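Local coordinates for phospholyase (Arthrobacter aurescens, PDB 5G4I), which is a pyridoxal-phosphate-dependent phospholyase of the class-III aminotransferase family, probably cleaving phosphate from small amino-alcohol phosphates such as phosphoethanolamine, at residues V140-F145 with A169-L174; D178-A183 with S361-G366; Q193-V198 with S231-G236. All blocks are in the same frame, centred on the assembly; numbering follows the deposited sequence.

Interaction 1: residues V140-F145 with A169-L174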
ATOM      1  N   VAL A 140      22.815  -1.441   0.929  1.00 10.19           N
ATOM      2  CA  VAL A 140      21.927  -1.572   2.095  1.00  9.31           C
ATOM      3  C   VAL A 140      22.561  -2.430   3.163  1.00 10.29           C
ATOM      4  O   VAL A 140      22.970  -3.599   2.907  1.00 11.10           O
ATOM      5  CB  VAL A 140      20.558  -2.144   1.657  1.00 10.63           C
ATOM      6  CG1 VAL A 140      19.653  -2.423   2.887  1.00 12.32           C
ATOM      7  CG2 VAL A 140      19.868  -1.246   0.666  1.00 11.76           C
ATOM      8  N   LEU A 141      22.609  -1.954   4.423  1.00 10.39           N
ATOM      9  CA  LEU A 141      22.963  -2.751   5.605  1.00  9.56           C
ATOM     10  C   LEU A 141      21.687  -3.110   6.373  1.00  9.09           C
ATOM     11  O   LEU A 141      20.914  -2.190   6.715  1.00  9.91           O
ATOM     12  CB  LEU A 141      23.899  -1.923   6.519  1.00 11.03           C
ATOM     13  CG  LEU A 141      25.280  -1.541   5.949  1.00 11.90           C
ATOM     14  CD1 LEU A 141      25.985  -0.617   6.933  1.00 15.21           C
ATOM     15  CD2 LEU A 141      26.166  -2.696   5.652  1.00 12.12           C
ATOM     16  N   VAL A 142      21.475  -4.395   6.577  1.00  9.87           N
ATOM     17  CA  VAL A 142      20.346  -4.905   7.339  1.00  9.69           C
ATOM     18  C   VAL A 142      20.835  -5.974   8.309  1.00 10.60           C
ATOM     19  O   VAL A 142      21.982  -6.510   8.158  1.00 11.42           O
ATOM     20  CB  VAL A 142      19.212  -5.546   6.505  1.00 10.91           C
ATOM     21  CG1 VAL A 142      18.318  -4.492   5.881  1.00 13.46           C
ATOM     22  CG2 VAL A 142      19.771  -6.574   5.493  1.00 11.97           C
ATOM     23  N   SER A 143      20.033  -6.440   9.306  1.00  9.20           N
ATOM     24  CA  SER A 143      20.422  -7.603  10.071  1.00 10.84           C
ATOM     25  C   SER A 143      20.294  -8.907   9.253  1.00 11.24           C
ATOM     26  O   SER A 143      19.530  -8.953   8.272  1.00 12.41           O
ATOM     27  CB  SER A 143      19.530  -7.752  11.337  1.00 13.76           C
ATOM     28  OG  SER A 143      18.504  -8.649  11.126  1.00 17.57           O
ATOM     29  N   ASP A 144      21.022  -9.934   9.700  1.00 11.71           N
ATOM     30  CA  ASP A 144      20.962 -11.271   9.111  1.00 11.48           C
ATOM     31  C   ASP A 144      19.756 -12.095   9.486  1.00 11.80           C
ATOM     32  O   ASP A 144      19.670 -13.242   9.012  1.00 13.28           O
ATOM     33  CB  ASP A 144      22.246 -12.049   9.366  1.00 12.29           C
ATOM     34  CG  ASP A 144      22.427 -12.485  10.770  1.00 16.81           C
ATOM     35  OD1 ASP A 144      21.601 -12.299  11.687  1.00 14.23           O
ATOM     36  OD2 ASP A 144      23.602 -12.986  11.016  1.00 19.92           O
ATOM     37  N   PHE A 145      18.735 -11.540  10.169  1.00 11.09           N
ATOM     38  CA  PHE A 145      17.457 -12.267  10.332  1.00 12.02           C
ATOM     39  C   PHE A 145      16.333 -11.209  10.519  1.00 10.17           C
ATOM     40  O   PHE A 145      15.767 -11.054  11.610  1.00 10.93           O
ATOM     41  CB  PHE A 145      17.527 -13.335  11.446  1.00 11.91           C
ATOM     42  CG  PHE A 145      16.530 -14.463  11.230  1.00 12.42           C
ATOM     43  CD1 PHE A 145      16.809 -15.413  10.298  1.00 13.27           C
ATOM     44  CD2 PHE A 145      15.319 -14.447  11.881  1.00 14.87           C
ATOM     45  CE1 PHE A 145      15.880 -16.450  10.034  1.00 14.81           C
ATOM     46  CE2 PHE A 145      14.416 -15.558  11.637  1.00 15.93           C
ATOM     47  CZ  PHE A 145      14.731 -16.440  10.734  1.00 14.71           C
ATOM     48  N   ALA A 169      23.106  -8.236  -4.659  1.00 12.90           N
ATOM     49  CA  ALA A 169      24.554  -7.952  -4.509  1.00 14.71           C
ATOM     50  C   ALA A 169      24.851  -6.647  -3.803  1.00 11.80           C
ATOM     51  O   ALA A 169      25.974  -6.485  -3.271  1.00 12.81           O
ATOM     52  CB  ALA A 169      25.163  -7.866  -5.919  1.00 15.46           C
ATOM     53  N   HIS A 170      23.878  -5.738  -3.746  1.00 10.68           N
ATOM     54  CA  HIS A 170      24.027  -4.435  -3.067  1.00 10.51           C
ATOM     55  C   HIS A 170      23.753  -4.543  -1.540  1.00 11.06           C
ATOM     56  O   HIS A 170      23.688  -3.466  -0.878  1.00 12.12           O
ATOM     57  CB  HIS A 170      23.113  -3.375  -3.703  1.00 11.86           C
ATOM     58  CG  HIS A 170      21.635  -3.731  -3.606  1.00 11.88           C
ATOM     59  ND1 HIS A 170      21.069  -4.780  -4.346  1.00 14.16           N
ATOM     60  CD2 HIS A 170      20.643  -3.187  -2.882  1.00 13.43           C
ATOM     61  CE1 HIS A 170      19.774  -4.873  -4.006  1.00 13.81           C
ATOM     62  NE2 HIS A 170      19.493  -3.904  -3.155  1.00 13.97           N
ATOM     63  N   VAL A 171      23.589  -5.736  -1.004  1.00 10.74           N
ATOM     64  CA  VAL A 171      23.133  -5.906   0.415  1.00 10.74           C
ATOM     65  C   VAL A 171      24.294  -6.564   1.179  1.00 10.79           C
ATOM     66  O   VAL A 171      24.874  -7.575   0.699  1.00 10.98           O
ATOM     67  CB  VAL A 171      21.816  -6.743   0.491  1.00 10.58           C
ATOM     68  CG1 VAL A 171      21.306  -6.826   1.938  1.00 11.78           C
ATOM     69  CG2 VAL A 171      20.816  -6.170  -0.480  1.00 11.77           C
ATOM     70  N   ARG A 172      24.505  -6.127   2.441  1.00 10.99           N
ATOM     71  CA  ARG A 172      25.288  -6.865   3.414  1.00 10.55           C
ATOM     72  C   ARG A 172      24.479  -7.095   4.668  1.00 11.72           C
ATOM     73  O   ARG A 172      23.944  -6.092   5.220  1.00 12.38           O
ATOM     74  CB  ARG A 172      26.657  -6.187   3.731  1.00 11.81           C
ATOM     75  CG  ARG A 172      27.601  -6.044   2.516  1.00 12.48           C
ATOM     76  CD  ARG A 172      28.125  -7.400   1.978  1.00 13.28           C
ATOM     77  NE  ARG A 172      29.048  -7.151   0.850  1.00 14.27           N
ATOM     78  CZ  ARG A 172      28.640  -6.957  -0.387  1.00 13.84           C
ATOM     79  NH1 ARG A 172      27.365  -6.925  -0.751  1.00 13.89           N
ATOM     80  NH2 ARG A 172      29.505  -6.537  -1.366  1.00 14.90           N
ATOM     81  N   ALA A 173      24.392  -8.379   5.104  1.00 11.61           N
ATOM     82  CA  ALA A 173      23.686  -8.754   6.333  1.00 12.52           C
ATOM     83  C   ALA A 173      24.610  -8.792   7.540  1.00 14.01           C
ATOM     84  O   ALA A 173      25.754  -9.361   7.467  1.00 17.92           O
ATOM     85  CB  ALA A 173      23.056 -10.078   6.100  1.00 14.19           C
ATOM     86  N   LEU A 174      24.230  -8.161   8.654  1.00 12.01           N
ATOM     87  CA  LEU A 174      25.031  -8.035   9.897  1.00 13.17           C
ATOM     88  C   LEU A 174      24.525  -8.977  10.970  1.00 13.49           C
ATOM     89  O   LEU A 174      23.314  -9.107  11.201  1.00 13.46           O
ATOM     90  CB  LEU A 174      24.985  -6.571  10.423  1.00 13.37           C
ATOM     91  CG  LEU A 174      25.536  -5.461   9.494  1.00 13.72           C
ATOM     92  CD1 LEU A 174      25.173  -4.103   9.958  1.00 15.15           C
ATOM     93  CD2 LEU A 174      27.018  -5.625   9.269  1.00 14.36           C
TER
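V142 O is met twice by strand 171-174: L174 N donates to it at 2.8 Å, lying in the plane of the carbonyl, and the CA-H of A173 adds a weaker approach to the same oxygen. This is the parallel beta pattern, in which one strand gives and takes through alternate residues. V140 N reaches H170 O, R172 N returns to V140 O, and V142 N goes on to R172 O in the longest bond of the set, at 3.3 Å. Beyond the strand proper, D144 N closes the row on L174 O at 2.9 Å from above that carbonyl's plane, while the carboxylate carbon CG of D144 lies 3.5 Å from L174 O and OD2 turns to R175 in a salt bridge.

The side chains pair by face. A chi1 of -79° sets V142 CG1 beside the backbone N, anti to the carbonyl carbon, which leaves CG2 between the two, where it meets V171 CG1 at 3.9 Å. On the other face L141 CD2 rests 4.0 Å from R172 CB. With V140, V142 and D144 bonded across to segment 169-174, and L141 bonded to strand 214-217 on the other side, this beta-alpha-beta unit is joined into the sheet. R172 packs its aliphatic part beside L141, while its guanidinium is held by A169 O and V171 O through NH1 and by S204 through NE.

Interaction 2: residues D178-A183 with S361-G366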
ATOM      1  N   ASP A 178      24.160  -9.452  20.803  1.00 15.13           N
ATOM      2  CA  ASP A 178      23.191  -9.670  21.845  1.00 13.93           C
ATOM      3  C   ASP A 178      23.974  -9.987  23.186  1.00 15.21           C
ATOM      4  O   ASP A 178      24.702 -10.966  23.189  1.00 18.85           O
ATOM      5  CB  ASP A 178      22.263 -10.811  21.485  1.00 15.15           C
ATOM      6  CG  ASP A 178      21.090 -11.065  22.495  1.00 14.20           C
ATOM      7  OD1 ASP A 178      20.889 -10.278  23.389  1.00 17.97           O
ATOM      8  OD2 ASP A 178      20.424 -12.114  22.242  1.00 16.93           O
ATOM      9  N   VAL A 179      23.783  -9.160  24.210  1.00 16.25           N
ATOM     10  CA  VAL A 179      24.499  -9.351  25.524  1.00 17.84           C
ATOM     11  C   VAL A 179      23.741 -10.305  26.425  1.00 22.96           C
ATOM     12  O   VAL A 179      24.262 -10.629  27.522  1.00 22.13           O
ATOM     13  CB  VAL A 179      24.763  -8.011  26.266  1.00 18.13           C
ATOM     14  CG1 VAL A 179      25.529  -7.031  25.395  1.00 18.47           C
ATOM     15  CG2 VAL A 179      23.511  -7.378  26.809  1.00 20.39           C
ATOM     16  N   SER A 180      22.559 -10.796  26.014  1.00 21.65           N
ATOM     17  CA  SER A 180      21.745 -11.743  26.844  1.00 25.01           C
ATOM     18  C   SER A 180      22.555 -12.952  27.255  1.00 27.03           C
ATOM     19  O   SER A 180      23.122 -13.672  26.431  1.00 27.13           O
ATOM     20  CB  SER A 180      20.458 -12.220  26.096  1.00 21.62           C
ATOM     21  OG  SER A 180      19.588 -11.154  25.763  1.00 22.58           O
ATOM     22  N   GLY A 181      22.680 -13.130  28.567  1.00 33.22           N
ATOM     23  CA  GLY A 181      23.441 -14.271  29.078  1.00 35.37           C
ATOM     24  C   GLY A 181      24.981 -14.246  28.937  1.00 41.11           C
ATOM     25  O   GLY A 181      25.634 -15.257  29.182  1.00 45.88           O
ATOM     26  N   ILE A 182      25.563 -13.109  28.571  1.00 35.58           N
ATOM     27  CA  ILE A 182      27.024 -12.949  28.411  1.00 37.70           C
ATOM     28  C   ILE A 182      27.583 -12.280  29.661  1.00 36.45           C
ATOM     29  O   ILE A 182      26.965 -11.392  30.217  1.00 37.13           O
ATOM     30  CB  ILE A 182      27.272 -12.065  27.126  1.00 38.70           C
ATOM     31  CG1 ILE A 182      26.776 -12.834  25.885  1.00 39.72           C
ATOM     32  CG2 ILE A 182      28.719 -11.613  26.913  1.00 41.18           C
ATOM     33  CD1 ILE A 182      27.538 -14.087  25.538  1.00 43.12           C
ATOM     34  N   ALA A 183      28.777 -12.687  30.101  1.00 39.53           N
ATOM     35  CA  ALA A 183      29.415 -12.046  31.258  1.00 40.55           C
ATOM     36  C   ALA A 183      29.716 -10.595  30.951  1.00 40.79           C
ATOM     37  O   ALA A 183      30.126 -10.329  29.829  1.00 37.79           O
ATOM     38  CB  ALA A 183      30.709 -12.777  31.614  1.00 41.70           C
ATOM     39  N   SER A 361      16.930 -16.553  28.729  1.00 18.41           N
ATOM     40  CA  SER A 361      16.909 -15.167  29.132  1.00 16.16           C
ATOM     41  C   SER A 361      15.498 -14.503  28.971  1.00 15.69           C
ATOM     42  O   SER A 361      14.690 -14.922  28.105  1.00 16.56           O
ATOM     43  CB  SER A 361      17.904 -14.325  28.265  1.00 17.53           C
ATOM     44  OG  SER A 361      19.228 -14.879  28.373  1.00 20.61           O
ATOM     45  N   VAL A 362      15.289 -13.479  29.754  1.00 14.64           N
ATOM     46  CA  VAL A 362      14.122 -12.586  29.656  1.00 14.97           C
ATOM     47  C   VAL A 362      14.491 -11.431  28.686  1.00 16.27           C
ATOM     48  O   VAL A 362      15.546 -10.837  28.835  1.00 17.91           O
ATOM     49  CB  VAL A 362      13.764 -12.017  31.044  1.00 16.07           C
ATOM     50  CG1 VAL A 362      12.561 -11.070  30.945  1.00 17.17           C
ATOM     51  CG2 VAL A 362      13.392 -13.225  31.903  1.00 19.44           C
ATOM     52  N   ARG A 363      13.583 -11.088  27.778  1.00 13.86           N
ATOM     53  CA  ARG A 363      13.888 -10.164  26.689  1.00 16.04           C
ATOM     54  C   ARG A 363      12.759  -9.121  26.549  1.00 15.03           C
ATOM     55  O   ARG A 363      11.585  -9.367  26.798  1.00 14.47           O
ATOM     56  CB  ARG A 363      14.057 -10.971  25.413  1.00 15.96           C
ATOM     57  CG  ARG A 363      15.230 -11.980  25.449  1.00 15.51           C
ATOM     58  CD  ARG A 363      15.124 -13.001  24.325  1.00 14.88           C
ATOM     59  NE  ARG A 363      16.282 -13.936  24.326  1.00 16.24           N
ATOM     60  CZ  ARG A 363      17.472 -13.638  23.850  1.00 18.53           C
ATOM     61  NH1 ARG A 363      17.710 -12.510  23.263  1.00 19.06           N
ATOM     62  NH2 ARG A 363      18.477 -14.506  24.071  1.00 19.08           N
ATOM     63  N   GLY A 364      13.167  -7.971  26.055  1.00 18.62           N
ATOM     64  CA  GLY A 364      12.187  -6.884  25.634  1.00 19.65           C
ATOM     65  C   GLY A 364      11.988  -5.814  26.686  1.00 22.19           C
ATOM     66  O   GLY A 364      12.686  -5.710  27.749  1.00 23.68           O
ATOM     67  N   ARG A 365      10.976  -4.919  26.480  1.00 20.65           N
ATOM     68  CA  ARG A 365      10.548  -3.976  27.560  1.00 20.14           C
ATOM     69  C   ARG A 365       9.141  -3.455  27.208  1.00 16.11           C
ATOM     70  O   ARG A 365       8.655  -3.724  26.086  1.00 16.50           O
ATOM     71  CB  ARG A 365      11.463  -2.751  27.838  1.00 20.95           C
ATOM     72  CG  ARG A 365      11.626  -1.978  26.540  1.00 18.74           C
ATOM     73  CD  ARG A 365      12.321  -0.688  26.832  1.00 19.43           C
ATOM     74  NE  ARG A 365      13.749  -0.914  27.003  1.00 19.66           N
ATOM     75  CZ  ARG A 365      14.657   0.047  27.167  1.00 20.60           C
ATOM     76  NH1 ARG A 365      14.342   1.329  27.242  1.00 20.60           N
ATOM     77  NH2 ARG A 365      15.969  -0.327  27.251  1.00 22.42           N
ATOM     78  N   GLY A 366       8.521  -2.796  28.124  1.00 16.44           N
ATOM     79  CA  GLY A 366       7.226  -2.237  27.924  1.00 14.99           C
ATOM     80  C   GLY A 366       6.259  -3.368  27.682  1.00 16.59           C
ATOM     81  O   GLY A 366       6.216  -4.336  28.478  1.00 21.12           O
TER
HETATM   82  O   HOH W   1      21.225 -15.084  23.546  1.00 34.33           O
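An Asx turn at D178, running into a type II beta turn from V179 to I182, presents a carboxylate to R363 on strand 359-365. D178 CG stands anti to the backbone N (chi1 -175°). The two oxygens divide the work. OD1 faces its own loop: S180 OG donates to it at 2.8 Å and S180 N at 3.2 Å, both from one face of the carboxylate, and Q228 N also binds this oxygen. These bonds to OD1 probably limit the rotation of the carboxylate whose other oxygen meets R363. OD2 takes R363 NH1 at 2.9 Å on its syn side, in a nearly straight bond of 174°. The acceptor lies in the guanidinium plane, yet the two flat groups are turned 65° from each other, and a single N-H carries the direct link. Water 1 accepts from R363 NH2 at 2.9 Å and returns a weak bond to OD2.

S180 lies over one face of the guanidinium, its OG 3.4 Å from R363 NH1 at an angle too poor for a hydrogen bond. Its CB also touches S361 OG at 3.7 Å. The arginine is further fixed by D372, which takes NE in a salt bridge, and by L226 O, which receives NH1.

Strand 359-365 is the outermost strand of its sheet within the chain, pairing with strand 368-373 while V362 packs on helix 334-355; the salt bridge ties this edge to the loop that leads from strand 171-174 into helix 187-207.

Interaction 3: residues Q193-V198 with S231-G236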
ATOM      1  N   GLN A 193      34.283  -6.358  18.166  1.00 16.19           N
ATOM      2  CA  GLN A 193      34.260  -7.323  17.062  1.00 17.04           C
ATOM      3  C   GLN A 193      33.034  -7.026  16.139  1.00 17.29           C
ATOM      4  O   GLN A 193      33.130  -7.049  14.878  1.00 17.33           O
ATOM      5  CB  GLN A 193      34.192  -8.789  17.468  1.00 22.73           C
ATOM      6  CG  GLN A 193      35.450  -9.250  18.210  1.00 31.19           C
ATOM      7  CD  GLN A 193      35.348 -10.700  18.731  1.00 36.49           C
ATOM      8  OE1 GLN A 193      34.258 -11.286  18.848  1.00 42.47           O
ATOM      9  NE2 GLN A 193      36.497 -11.279  19.018  1.00 40.55           N
ATOM     10  N   SER A 194      31.891  -6.646  16.737  1.00 14.28           N
ATOM     11  CA  SER A 194      30.684  -6.331  15.927  0.50 14.88           C
ATOM     12  C   SER A 194      30.892  -5.066  15.095  1.00 13.13           C
ATOM     13  O   SER A 194      30.430  -4.998  13.923  1.00 13.81           O
ATOM     14  CB  SER A 194      29.427  -6.199  16.812  0.50 15.82           C
ATOM     15  OG  SER A 194      29.459  -5.050  17.611  0.50 17.78           O
ATOM     16  N   LEU A 195      31.591  -4.033  15.620  1.00 12.45           N
ATOM     17  CA  LEU A 195      31.851  -2.830  14.867  1.00 12.00           C
ATOM     18  C   LEU A 195      32.884  -3.076  13.754  1.00 12.56           C
ATOM     19  O   LEU A 195      32.815  -2.473  12.678  1.00 12.28           O
ATOM     20  CB  LEU A 195      32.232  -1.645  15.760  1.00 14.37           C
ATOM     21  CG  LEU A 195      31.054  -1.083  16.628  1.00 14.09           C
ATOM     22  CD1 LEU A 195      31.647  -0.048  17.626  1.00 16.33           C
ATOM     23  CD2 LEU A 195      29.964  -0.464  15.786  1.00 13.89           C
ATOM     24  N   ALA A 196      33.811  -4.015  14.028  1.00 13.47           N
ATOM     25  CA  ALA A 196      34.747  -4.390  12.920  1.00 15.01           C
ATOM     26  C   ALA A 196      34.048  -5.085  11.788  1.00 12.59           C
ATOM     27  O   ALA A 196      34.411  -4.878  10.588  1.00 14.71           O
ATOM     28  CB  ALA A 196      35.867  -5.301  13.483  1.00 15.60           C
ATOM     29  N   ASP A 197      33.029  -5.883  12.093  1.00 13.90           N
ATOM     30  CA  ASP A 197      32.214  -6.480  11.047  1.00 14.40           C
ATOM     31  C   ASP A 197      31.471  -5.385  10.198  1.00 13.25           C
ATOM     32  O   ASP A 197      31.325  -5.516   8.949  1.00 12.93           O
ATOM     33  CB  ASP A 197      31.126  -7.417  11.622  1.00 19.58           C
ATOM     34  CG  ASP A 197      31.608  -8.717  12.206  1.00 26.10           C
ATOM     35  OD1 ASP A 197      32.782  -9.017  12.145  1.00 23.66           O
ATOM     36  OD2 ASP A 197      30.670  -9.429  12.771  1.00 30.39           O
ATOM     37  N   VAL A 198      31.011  -4.298  10.854  1.00 11.49           N
ATOM     38  CA  VAL A 198      30.390  -3.196  10.150  1.00 10.86           C
ATOM     39  C   VAL A 198      31.447  -2.502   9.216  1.00 10.83           C
ATOM     40  O   VAL A 198      31.106  -2.205   8.010  1.00 11.12           O
ATOM     41  CB  VAL A 198      29.754  -2.151  11.098  1.00 10.97           C
ATOM     42  CG1 VAL A 198      29.238  -0.946  10.401  1.00 11.11           C
ATOM     43  CG2 VAL A 198      28.658  -2.786  11.923  1.00 12.27           C
ATOM     44  N   SER A 231      25.685  -1.057  24.725  1.00 16.79           N
ATOM     45  CA  SER A 231      25.697   0.370  24.543  0.50 16.90           C
ATOM     46  C   SER A 231      26.767   0.773  23.508  1.00 15.28           C
ATOM     47  O   SER A 231      27.901   0.310  23.634  1.00 16.68           O
ATOM     48  CB  SER A 231      26.032   1.110  25.864  0.50 20.65           C
ATOM     49  OG  SER A 231      25.732   2.481  25.732  0.50 26.10           O
ATOM     50  N   GLY A 232      26.426   1.677  22.573  1.00 14.24           N
ATOM     51  CA  GLY A 232      27.380   2.234  21.586  1.00 14.36           C
ATOM     52  C   GLY A 232      27.330   1.543  20.217  1.00 13.45           C
ATOM     53  O   GLY A 232      27.967   2.020  19.301  1.00 14.62           O
ATOM     54  N   TYR A 233      26.646   0.399  20.090  1.00 13.38           N
ATOM     55  CA  TYR A 233      26.585  -0.285  18.813  1.00 12.32           C
ATOM     56  C   TYR A 233      25.812   0.531  17.758  1.00 11.88           C
ATOM     57  O   TYR A 233      26.367   0.896  16.683  1.00 11.29           O
ATOM     58  CB  TYR A 233      26.035  -1.694  18.898  1.00 11.65           C
ATOM     59  CG  TYR A 233      25.939  -2.406  17.510  1.00 12.40           C
ATOM     60  CD1 TYR A 233      27.057  -2.926  16.906  1.00 12.67           C
ATOM     61  CD2 TYR A 233      24.757  -2.451  16.797  1.00 12.44           C
ATOM     62  CE1 TYR A 233      27.055  -3.547  15.664  1.00 12.22           C
ATOM     63  CE2 TYR A 233      24.686  -3.098  15.574  1.00 11.85           C
ATOM     64  CZ  TYR A 233      25.851  -3.631  14.989  1.00 11.68           C
ATOM     65  OH  TYR A 233      25.796  -4.282  13.756  1.00 12.59           O
ATOM     66  N   ILE A 234      24.547   0.862  18.069  1.00 10.75           N
ATOM     67  CA  ILE A 234      23.766   1.665  17.107  1.00 11.14           C
ATOM     68  C   ILE A 234      24.407   2.997  16.749  1.00 11.36           C
ATOM     69  O   ILE A 234      24.482   3.479  15.581  1.00 11.54           O
ATOM     70  CB  ILE A 234      22.288   1.824  17.548  1.00 10.20           C
ATOM     71  CG1 ILE A 234      21.617   0.447  17.628  1.00 11.82           C
ATOM     72  CG2 ILE A 234      21.489   2.781  16.688  1.00 11.34           C
ATOM     73  CD1 ILE A 234      21.400  -0.291  16.264  1.00 12.12           C
ATOM     74  N   GLU A 235      24.918   3.697  17.795  1.00 11.63           N
ATOM     75  CA  GLU A 235      25.598   4.958  17.594  1.00 12.24           C
ATOM     76  C   GLU A 235      26.863   4.810  16.700  1.00 11.51           C
ATOM     77  O   GLU A 235      27.128   5.633  15.820  1.00 12.48           O
ATOM     78  CB  GLU A 235      26.007   5.506  18.998  1.00 15.19           C
ATOM     79  CG  GLU A 235      24.812   5.675  20.010  1.00 19.78           C
ATOM     80  CD  GLU A 235      24.123   4.473  20.841  1.00 25.80           C
ATOM     81  OE1 GLU A 235      24.150   3.346  20.815  1.00 21.14           O
ATOM     82  OE2 GLU A 235      23.415   4.740  21.731  1.00 26.52           O
ATOM     83  N   GLY A 236      27.589   3.737  16.932  1.00 11.98           N
ATOM     84  CA  GLY A 236      28.806   3.429  16.105  1.00 12.85           C
ATOM     85  C   GLY A 236      28.449   3.138  14.632  1.00 12.47           C
ATOM     86  O   GLY A 236      29.197   3.538  13.702  1.00 12.25           O
TER
HETATM   87  O   HOH W   2      27.728  -6.102  13.381  1.00 16.25           O
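The Y233 ring meets S194 obliquely through CD1 and CE1, and S194 CB, 3.7 Å from Y233 CE1, carries the overlap. S194 OG lies 3.3 Å from CD1 and 3.4 Å from CE1, but in only one of two modelled conformers, so these approaches are less certain; in that conformer the hydroxyl is bonded to L191 O one turn back in its helix. Y233 CG stands anti to the backbone N (chi1 178°). L195 runs antiparallel past the tyrosine, its CD2 4.0 Å from CD1, and V198 crosses the far end, where its CG2 lies 3.7 Å from OH. Water 2 bridges the main-chain carbonyl of S194 and the hydroxyl of Y233: it donates to S194 O at 3.0 Å and is hydrogen-bonded to Y233 OH at 2.7 Å.

G236, one turn along from Y233, offers bare backbone to L195 CD2, 4.1 Å from G236 C; a beta carbon would collide with this methyl. An alanine in place of Y233 would probably leave a gap beside S194 and V198 and deprive water 2 of its hydroxyl partner.

The contact is a helix-to-helix join beside the sheet of the PLP-binding domain: I234 turns from helix 187-207 to strand 214-217, P177 of the preceding loop touches both S194 and Y233, and V198 also packs on V237 and R240 farther along helix 233-243.

Interactions 1 and 3, their centres 15 Å apart, touch where the helix layer meets the edge of the sheet: L174 CD1 of the edge strand lies 3.9 Å from Y233 OH and 4.2 Å from V198 CG2, so the sheet margin and the helix pair share their packing. Interaction 2 follows interaction 1 along the chain, with centres 23 Å apart, and its loop closure encloses interaction 3, about 6 Å away at the nearest atoms. Interaction 2 joins the loop after strand 171-174 to the edge strand 359-365 of the other seven-stranded sheet. Interaction 1 comes within about 10 Å of bound PLP, measured from the S143 side chain; the other two lie away from the cofactor site.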